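Local atomic coordinates of conserved domain protein (Porphyromonas gingivalis, PDB entry 3PNN), a protein that is a probable glycosyltransferase, expected to help form glycosidic linkages and built on an alpha/beta/alpha fold resembling the Rossmann fold. Residues 133-138 with 215-220; 180-185 with 251-256; 76-81 with 111-116. All coordinates share one frame; numbering follows the deposited sequence.

Interactions 1 and 2 are joined through strand 217-220. Helix 129-140 packs on one face of it in interaction 1, and Val-253 of helix 249-259, the helix of interaction 2, packs on residues whose side chains leave by the other face. The join is direct: Trp-218 CZ3 lies 3.9 Å from Val-253 CG1, and Phe-220 CZ lies 4.0 Å from Val-253 CG2, although the two contacts have centres about 17 Å apart. Interaction 3 is also about 17 Å from interaction 1, centre to centre, but the two do not touch; nearest atoms are about 5 Å apart. Its centre is about 25 Å from that of interaction 2, with nearest atoms about 12 Å apart.

Interaction 1 (133-138 with 215-220); sequences EVLARK and MNMWGF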
loop_
_atom_site.group_PDB
_atom_site.type_symbol
_atom_site.label_atom_id
_atom_site.label_comp_id
_atom_site.label_asym_id
_atom_site.label_seq_id
_atom_site.Cartn_x
_atom_site.Cartn_y
_atom_site.Cartn_z
ATOM N N GLU A 133 -10.415 10.192 2.027
ATOM C CA GLU A 133 -10.744 11.541 2.503
ATOM C C GLU A 133 -9.813 12.048 3.598
ATOM O O GLU A 133 -9.328 13.179 3.526
ATOM C CB GLU A 133 -12.206 11.625 2.985
ATOM C CG GLU A 133 -13.208 11.413 1.836
ATOM C CD GLU A 133 -14.654 11.353 2.324
ATOM O OE1 GLU A 133 -14.910 10.839 3.438
ATOM O OE2 GLU A 133 -15.534 11.818 1.579
ATOM N N VAL A 134 -9.561 11.235 4.619
ATOM C CA VAL A 134 -8.685 11.714 5.695
ATOM C C VAL A 134 -7.253 11.864 5.182
ATOM O O VAL A 134 -6.521 12.777 5.586
ATOM C CB VAL A 134 -8.709 10.799 6.952
ATOM C CG1 VAL A 134 -10.127 10.786 7.567
ATOM C CG2 VAL A 134 -8.220 9.386 6.620
ATOM N N LEU A 135 -6.861 10.982 4.270
ATOM C CA LEU A 135 -5.490 11.020 3.743
ATOM C C LEU A 135 -5.247 12.252 2.876
ATOM O O LEU A 135 -4.229 12.956 3.022
ATOM C CB LEU A 135 -5.198 9.742 2.954
ATOM C CG LEU A 135 -3.778 9.498 2.429
ATOM C CD1 LEU A 135 -2.764 9.654 3.545
ATOM C CD2 LEU A 135 -3.756 8.089 1.845
ATOM N N ALA A 136 -6.178 12.517 1.967
ATOM C CA ALA A 136 -6.053 13.693 1.122
ATOM C C ALA A 136 -6.006 14.964 1.976
ATOM O O ALA A 136 -5.199 15.866 1.733
ATOM C CB ALA A 136 -7.211 13.757 0.114
ATOM N N ARG A 137 -6.882 15.050 2.975
ATOM C CA ARG A 137 -6.902 16.236 3.819
ATOM C C ARG A 137 -5.549 16.446 4.511
ATOM O O ARG A 137 -5.034 17.562 4.564
ATOM C CB ARG A 137 -8.016 16.156 4.867
ATOM C CG ARG A 137 -8.087 17.407 5.728
ATOM C CD ARG A 137 -9.297 17.406 6.648
ATOM N NE ARG A 137 -9.249 16.341 7.646
ATOM C CZ ARG A 137 -10.184 16.174 8.584
ATOM N NH1 ARG A 137 -11.216 17.005 8.644
ATOM N NH2 ARG A 137 -10.085 15.200 9.471
ATOM N N LYS A 138 -4.985 15.382 5.065
ATOM C CA LYS A 138 -3.700 15.488 5.754
ATOM C C LYS A 138 -2.567 15.865 4.785
ATOM O O LYS A 138 -1.731 16.720 5.103
ATOM C CB LYS A 138 -3.381 14.181 6.494
ATOM C CG LYS A 138 -1.993 14.132 7.167
ATOM C CD LYS A 138 -1.891 15.034 8.395
ATOM C CE LYS A 138 -0.468 14.910 8.991
ATOM N NZ LYS A 138 -0.343 15.631 10.293
HETATM N N MSE A 215 -2.386 -1.042 6.725
HETATM C CA MSE A 215 -2.805 -1.817 5.547
HETATM C C MSE A 215 -2.086 -1.268 4.315
HETATM O O MSE A 215 -2.559 -1.401 3.174
HETATM C CB MSE A 215 -4.335 -1.782 5.349
HETATM C CG MSE A 215 -5.116 -2.346 6.547
HETATM SE SE MSE A 215 -4.623 -4.199 6.963
HETATM C CE MSE A 215 -5.312 -5.057 5.376
ATOM N N ASN A 216 -0.926 -0.668 4.563
ATOM C CA ASN A 216 -0.079 -0.090 3.514
ATOM C C ASN A 216 -0.725 1.101 2.799
ATOM O O ASN A 216 -0.546 1.276 1.594
ATOM C CB ASN A 216 0.353 -1.151 2.497
ATOM C CG ASN A 216 1.866 -1.199 2.302
ATOM O OD1 ASN A 216 2.637 -0.826 3.194
ATOM N ND2 ASN A 216 2.299 -1.687 1.133
HETATM N N MSE A 217 -1.481 1.909 3.541
HETATM C CA MSE A 217 -1.962 3.195 3.032
HETATM C C MSE A 217 -1.202 4.304 3.756
HETATM O O MSE A 217 -1.477 4.584 4.923
HETATM C CB MSE A 217 -3.477 3.341 3.261
HETATM C CG MSE A 217 -4.065 4.694 2.819
HETATM SE SE MSE A 217 -6.053 4.642 2.859
HETATM C CE MSE A 217 -6.404 5.194 1.028
ATOM N N TRP A 218 -0.244 4.931 3.068
ATOM C CA TRP A 218 0.658 5.907 3.698
ATOM C C TRP A 218 0.527 7.256 3.022
ATOM O O TRP A 218 0.091 7.335 1.869
ATOM C CB TRP A 218 2.101 5.464 3.482
ATOM C CG TRP A 218 2.426 4.132 4.031
ATOM C CD1 TRP A 218 2.414 2.934 3.372
ATOM C CD2 TRP A 218 2.846 3.860 5.365
ATOM N NE1 TRP A 218 2.801 1.928 4.230
ATOM C CE2 TRP A 218 3.065 2.473 5.460
ATOM C CE3 TRP A 218 3.051 4.661 6.497
ATOM C CZ2 TRP A 218 3.479 1.861 6.648
ATOM C CZ3 TRP A 218 3.479 4.052 7.680
ATOM C CH2 TRP A 218 3.679 2.666 7.742
ATOM N N GLY A 219 0.950 8.308 3.715
ATOM C CA GLY A 219 1.087 9.633 3.121
ATOM C C GLY A 219 2.496 10.159 3.369
ATOM O O GLY A 219 2.939 10.216 4.518
ATOM N N PHE A 220 3.197 10.537 2.301
ATOM C CA PHE A 220 4.597 10.976 2.402
ATOM C C PHE A 220 4.815 12.308 1.691
ATOM O O PHE A 220 3.949 12.780 0.942
ATOM C CB PHE A 220 5.546 9.943 1.771
ATOM C CG PHE A 220 5.562 8.583 2.458
ATOM C CD1 PHE A 220 5.953 8.451 3.786
ATOM C CD2 PHE A 220 5.226 7.435 1.746
ATOM C CE1 PHE A 220 5.985 7.202 4.400
ATOM C CE2 PHE A 220 5.257 6.183 2.350
ATOM C CZ PHE A 220 5.649 6.067 3.681
#
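Leu-135 of helix 129-140 reaches down onto Met-217 and Gly-219 of strand 217-220, a helix-on-sheet packing that belongs to one outer layer of the alpha/beta/alpha Rossmann-like fold. The local axes are 9.1 Å apart and run nearly parallel, at 10°. Leu-135 contributes by far the most buried surface, and both of its methyls are used. CD2 meets the side chain of Met-217, deposited as selenomethionine, 3.5 Å from its CG, and the two chains cross at a slant. The chain of Met-217 bends at its last torsion, leaving CE 4.0 Å from the same Leu-135 CD2. The other methyl, CD1, rests on the backbone of Gly-219, 3.9 Å from its CA; because this residue has no side chain, the branch can settle directly against the strand. A trans first torsion in Leu-135 (chi1 -174°) swings CG away from the backbone N and carries the fork to the sheet. Around it, Leu-135 also touches Ala-119 and Cys-150, on the strands that flank 217-220, so one leucine spans three adjacent strands. No hydrogen bond links the segments, and all four touching residues are buried. Trp-218 takes part by its backbone: its O lies 3.9 Å from Leu-135 CD2, while its side chain departs on the other face to meet Ile-249 and Val-253. There the indole NE1 donates to Asn-216 OD1 at 2.9 Å and 164°, with OD1 almost in the ring plane but the donor well above the amide's carbonyl plane.

Interaction 2 (180-185 with 251-256); sequences TGVVER and FVVNDL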
loop_
_atom_site.group_PDB
_atom_site.type_symbol
_atom_site.label_atom_id
_atom_site.label_comp_id
_atom_site.label_asym_id
_atom_site.label_seq_id
_atom_site.Cartn_x
_atom_site.Cartn_y
_atom_site.Cartn_z
ATOM N N THR A 180 4.831 5.003 16.988
ATOM C CA THR A 180 6.125 4.879 17.654
ATOM C C THR A 180 6.836 3.616 17.195
ATOM O O THR A 180 8.031 3.452 17.429
ATOM C CB THR A 180 5.999 4.866 19.192
ATOM O OG1 THR A 180 5.235 3.725 19.590
ATOM C CG2 THR A 180 5.319 6.130 19.686
ATOM N N GLY A 181 6.100 2.727 16.536
ATOM C CA GLY A 181 6.691 1.500 16.025
ATOM C C GLY A 181 5.732 0.748 15.127
ATOM O O GLY A 181 4.526 0.754 15.350
ATOM N N VAL A 182 6.265 0.094 14.100
ATOM C CA VAL A 182 5.460 -0.784 13.276
ATOM C C VAL A 182 6.294 -1.993 12.853
ATOM O O VAL A 182 7.441 -1.859 12.407
ATOM C CB VAL A 182 4.857 -0.030 12.060
ATOM C CG1 VAL A 182 5.954 0.656 11.245
ATOM C CG2 VAL A 182 4.036 -0.968 11.200
ATOM N N VAL A 183 5.731 -3.178 13.039
ATOM C CA VAL A 183 6.444 -4.405 12.704
ATOM C C VAL A 183 5.492 -5.424 12.080
ATOM O O VAL A 183 4.436 -5.738 12.643
ATOM C CB VAL A 183 7.109 -5.036 13.942
ATOM C CG1 VAL A 183 8.100 -4.061 14.585
ATOM C CG2 VAL A 183 6.050 -5.462 14.942
ATOM N N GLU A 184 5.877 -5.939 10.915
ATOM C CA GLU A 184 5.065 -6.923 10.207
ATOM C C GLU A 184 4.973 -8.217 11.003
ATOM O O GLU A 184 5.995 -8.817 11.344
ATOM C CB GLU A 184 5.660 -7.203 8.821
ATOM C CG GLU A 184 4.727 -7.966 7.888
ATOM C CD GLU A 184 3.561 -7.118 7.397
ATOM O OE1 GLU A 184 3.731 -5.890 7.244
ATOM O OE2 GLU A 184 2.475 -7.684 7.153
ATOM N N ARG A 185 3.751 -8.639 11.309
ATOM C CA ARG A 185 3.524 -9.900 12.011
ATOM C C ARG A 185 2.667 -10.825 11.151
ATOM O O ARG A 185 1.629 -10.405 10.631
ATOM C CB ARG A 185 2.807 -9.659 13.339
ATOM C CG ARG A 185 3.528 -8.700 14.282
ATOM C CD ARG A 185 4.884 -9.244 14.721
ATOM N NE ARG A 185 5.476 -8.408 15.757
ATOM C CZ ARG A 185 6.641 -8.654 16.352
ATOM N NH1 ARG A 185 7.353 -9.723 16.012
ATOM N NH2 ARG A 185 7.096 -7.829 17.291
ATOM N N PHE A 251 9.637 -1.305 7.424
ATOM C CA PHE A 251 10.993 -1.326 7.954
ATOM C C PHE A 251 11.641 0.056 7.935
ATOM O O PHE A 251 12.227 0.502 8.930
ATOM C CB PHE A 251 11.885 -2.319 7.200
ATOM C CG PHE A 251 13.348 -2.176 7.534
ATOM C CD1 PHE A 251 13.904 -2.873 8.591
ATOM C CD2 PHE A 251 14.164 -1.325 6.798
ATOM C CE1 PHE A 251 15.245 -2.732 8.908
ATOM C CE2 PHE A 251 15.499 -1.175 7.108
ATOM C CZ PHE A 251 16.043 -1.879 8.163
ATOM N N VAL A 252 11.560 0.714 6.785
ATOM C CA VAL A 252 12.094 2.060 6.616
ATOM C C VAL A 252 11.390 3.063 7.526
ATOM O O VAL A 252 12.036 3.856 8.198
ATOM C CB VAL A 252 11.926 2.531 5.147
ATOM C CG1 VAL A 252 12.236 4.016 5.027
ATOM C CG2 VAL A 252 12.820 1.694 4.242
ATOM N N VAL A 253 10.060 3.039 7.525
ATOM C CA VAL A 253 9.287 3.954 8.362
ATOM C C VAL A 253 9.654 3.747 9.831
ATOM O O VAL A 253 9.864 4.702 10.578
ATOM C CB VAL A 253 7.772 3.769 8.164
ATOM C CG1 VAL A 253 6.988 4.479 9.268
ATOM C CG2 VAL A 253 7.348 4.288 6.777
ATOM N N ASN A 254 9.750 2.490 10.237
ATOM C CA ASN A 254 10.120 2.184 11.617
ATOM C C ASN A 254 11.490 2.771 11.979
ATOM O O ASN A 254 11.693 3.324 13.075
ATOM C CB ASN A 254 10.080 0.668 11.833
ATOM C CG ASN A 254 10.205 0.279 13.294
ATOM O OD1 ASN A 254 9.300 0.523 14.097
ATOM N ND2 ASN A 254 11.321 -0.342 13.644
ATOM N N ASP A 255 12.434 2.681 11.049
ATOM C CA ASP A 255 13.773 3.186 11.308
ATOM C C ASP A 255 13.769 4.699 11.465
ATOM O O ASP A 255 14.445 5.240 12.338
ATOM C CB ASP A 255 14.725 2.790 10.181
ATOM C CG ASP A 255 16.172 3.165 10.495
ATOM O OD1 ASP A 255 16.891 2.320 11.064
ATOM O OD2 ASP A 255 16.581 4.308 10.194
ATOM N N LEU A 256 13.011 5.385 10.610
ATOM C CA LEU A 256 12.964 6.844 10.636
ATOM C C LEU A 256 12.295 7.392 11.891
ATOM O O LEU A 256 12.728 8.404 12.459
ATOM C CB LEU A 256 12.235 7.361 9.394
ATOM C CG LEU A 256 12.945 7.122 8.062
ATOM C CD1 LEU A 256 12.072 7.677 6.928
ATOM C CD2 LEU A 256 14.316 7.792 8.070
#
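Asn-254 of helix 249-259 meets strand 179-191 by a single hydrogen bond, from the backbone N of Val-182 to its side-chain OD1, at 3.1 Å and 162°. The donor is tilted out of the carbonyl plane of the amide. With CG trans to the backbone N (chi1 -170°), the amide extends from the helix to the strand, where OD1 also comes within 3.4 Å of Gly-181 CA. Val-182 O lies 3.5 Å from OD1, but both are acceptors and no bond joins them.

The apolar part is looser. Val-182 CG1 lies 4.2 Å from Asn-254 CB as the two side chains pass in opposite directions, and 4.4 Å from Val-253 CG1.

As for the backbone, the local axes are 7.6 Å apart and roughly antiparallel, at 157°. Thr-180 and Gly-181 both face Gln-172 in a classic beta bulge, and Val-183 pairs with Val-170 of the same neighbouring strand, 166-173. Val-182, between them, gives its N to the helix. Chemically, this is consistent with the amide oxygen satisfying an N-H that points away from strand 166-173, so that one directional polar bond, with modest hydrophobic support, ties helix to strand.

Interaction 3 (76-81 with 111-116); sequences PVELVF and RDAIRE
Ala-113 sets its methyl against Glu-78 and Val-80, neighbours on one side of strand 77-81. This is the close part of the contact, and more than half of its buried surface belongs to Ala-113. Its CB lies 3.7 Å from Glu-78 OE1, 3.8 Å from Glu-78 OE2 and 3.8 Å from Glu-78 CD, well off their plane, so the methyl sits over the carboxylate face. The glutamate reaches there as an extended chain, CG anti to the backbone N (chi1 169°). The Val-80 side is slacker, with CG1 4.1 Å from Ala-113 CB. In the alpha/beta/alpha fold, strand 77-81 runs parallel to strand 50-55, and residues 111-116 form the connection from helix 103-108 to strand 118-122. Leu-79 turns the other way, onto helix 60-71, whereas Ile-114 dips inward to Thr-7 and Phe-9. Glu-78, though closest by distance, lies at the exposed margin; Val-80 and Ala-113 are partly exposed. No hydrogen bond crosses between the segments. Some polar contacts lie within the loop, Arg-115 NH1 bonding weakly to Arg-111 O (2.7 Å) and Ile-114 O (3.0 Å); others leave it, such as the Arg-111 NH1 salt bridge with Glu-229.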
loop_
_atom_site.group_PDB
_atom_site.type_symbol
_atom_site.label_atom_id
_atom_site.label_comp_id
_atom_site.label_asym_id
_atom_site.label_seq_id
_atom_site.Cartn_x
_atom_site.Cartn_y
_atom_site.Cartn_z
ATOM N N PRO A 76 -5.069 12.586 -14.684
ATOM C CA PRO A 76 -3.735 12.349 -15.253
ATOM C C PRO A 76 -3.141 11.051 -14.724
ATOM O O PRO A 76 -3.304 10.732 -13.538
ATOM C CB PRO A 76 -2.922 13.546 -14.756
ATOM C CG PRO A 76 -3.945 14.628 -14.516
ATOM C CD PRO A 76 -5.143 13.881 -13.979
ATOM N N VAL A 77 -2.470 10.300 -15.593
ATOM C CA VAL A 77 -1.865 9.031 -15.181
ATOM C C VAL A 77 -0.446 8.928 -15.704
ATOM O O VAL A 77 -0.151 9.405 -16.781
ATOM C CB VAL A 77 -2.654 7.810 -15.679
ATOM C CG1 VAL A 77 -4.083 7.835 -15.142
ATOM C CG2 VAL A 77 -2.664 7.748 -17.201
ATOM N N GLU A 78 0.434 8.299 -14.932
ATOM C CA GLU A 78 1.815 8.105 -15.361
ATOM C C GLU A 78 2.293 6.733 -14.896
ATOM O O GLU A 78 1.917 6.277 -13.804
ATOM C CB GLU A 78 2.728 9.208 -14.800
ATOM C CG GLU A 78 4.215 8.894 -14.993
ATOM C CD GLU A 78 5.133 10.112 -14.935
ATOM O OE1 GLU A 78 4.717 11.183 -14.436
ATOM O OE2 GLU A 78 6.290 9.987 -15.395
ATOM N N LEU A 79 3.110 6.084 -15.726
ATOM C CA LEU A 79 3.747 4.815 -15.365
ATOM C C LEU A 79 5.222 4.999 -15.003
ATOM O O LEU A 79 5.948 5.735 -15.672
ATOM C CB LEU A 79 3.663 3.816 -16.520
ATOM C CG LEU A 79 2.266 3.467 -17.014
ATOM C CD1 LEU A 79 2.354 2.463 -18.178
ATOM C CD2 LEU A 79 1.429 2.916 -15.875
ATOM N N VAL A 80 5.646 4.346 -13.923
ATOM C CA VAL A 80 7.064 4.170 -13.625
ATOM C C VAL A 80 7.339 2.680 -13.508
ATOM O O VAL A 80 6.409 1.885 -13.369
ATOM C CB VAL A 80 7.536 4.936 -12.357
ATOM C CG1 VAL A 80 7.295 6.432 -12.532
ATOM C CG2 VAL A 80 6.850 4.413 -11.068
ATOM N N PHE A 81 8.607 2.291 -13.602
ATOM C CA PHE A 81 8.933 0.875 -13.775
ATOM C C PHE A 81 9.905 0.339 -12.733
ATOM O O PHE A 81 10.992 0.886 -12.545
ATOM C CB PHE A 81 9.504 0.644 -15.184
ATOM C CG PHE A 81 8.537 1.002 -16.268
ATOM C CD1 PHE A 81 7.642 0.062 -16.750
ATOM C CD2 PHE A 81 8.489 2.298 -16.766
ATOM C CE1 PHE A 81 6.714 0.401 -17.734
ATOM C CE2 PHE A 81 7.577 2.646 -17.746
ATOM C CZ PHE A 81 6.687 1.692 -18.231
ATOM N N ARG A 111 10.430 8.413 -7.666
ATOM C CA ARG A 111 11.158 9.564 -7.128
ATOM C C ARG A 111 11.266 10.774 -8.070
ATOM O O ARG A 111 11.239 11.913 -7.619
ATOM C CB ARG A 111 12.554 9.139 -6.657
ATOM C CG ARG A 111 13.664 9.827 -7.404
ATOM C CD ARG A 111 14.858 10.050 -6.510
ATOM N NE ARG A 111 15.680 8.855 -6.432
ATOM C CZ ARG A 111 16.433 8.546 -5.384
ATOM N NH1 ARG A 111 17.156 7.435 -5.392
ATOM N NH2 ARG A 111 16.452 9.345 -4.325
ATOM N N ASP A 112 11.406 10.541 -9.370
ATOM C CA ASP A 112 11.499 11.667 -10.310
ATOM C C ASP A 112 10.128 12.192 -10.752
ATOM O O ASP A 112 9.983 13.374 -11.082
ATOM C CB ASP A 112 12.354 11.286 -11.526
ATOM C CG ASP A 112 13.816 11.046 -11.159
ATOM O OD1 ASP A 112 14.351 11.776 -10.297
ATOM O OD2 ASP A 112 14.428 10.122 -11.730
ATOM N N ALA A 113 9.121 11.324 -10.728
ATOM C CA ALA A 113 7.788 11.679 -11.198
ATOM C C ALA A 113 6.963 12.401 -10.132
ATOM O O ALA A 113 6.064 13.149 -10.462
ATOM C CB ALA A 113 7.036 10.444 -11.667
ATOM N N ILE A 114 7.260 12.166 -8.858
ATOM C CA ILE A 114 6.398 12.683 -7.799
ATOM C C ILE A 114 7.131 13.788 -7.045
ATOM O O ILE A 114 8.144 13.541 -6.402
ATOM C CB ILE A 114 5.978 11.552 -6.853
ATOM C CG1 ILE A 114 5.178 10.513 -7.654
ATOM C CG2 ILE A 114 5.181 12.114 -5.669
ATOM C CD1 ILE A 114 4.864 9.218 -6.916
ATOM N N ARG A 115 6.623 15.012 -7.137
ATOM C CA ARG A 115 7.296 16.151 -6.509
ATOM C C ARG A 115 6.333 16.939 -5.628
ATOM O O ARG A 115 6.448 18.154 -5.496
ATOM C CB ARG A 115 7.926 17.077 -7.563
ATOM C CG ARG A 115 8.869 16.392 -8.571
ATOM C CD ARG A 115 9.819 15.366 -7.919
ATOM N NE ARG A 115 10.760 15.932 -6.946
ATOM C CZ ARG A 115 11.357 15.225 -5.983
ATOM N NH1 ARG A 115 11.106 13.925 -5.847
ATOM N NH2 ARG A 115 12.200 15.819 -5.141
ATOM N N GLU A 116 5.385 16.234 -5.017
ATOM C CA GLU A 116 4.408 16.857 -4.145
ATOM C C GLU A 116 4.025 15.800 -3.117
ATOM O O GLU A 116 4.428 14.641 -3.261
ATOM C CB GLU A 116 3.188 17.298 -4.953
ATOM C CG GLU A 116 2.531 16.181 -5.787
ATOM C CD GLU A 116 3.267 15.886 -7.092
ATOM O OE1 GLU A 116 3.808 16.833 -7.702
ATOM O OE2 GLU A 116 3.310 14.709 -7.517
#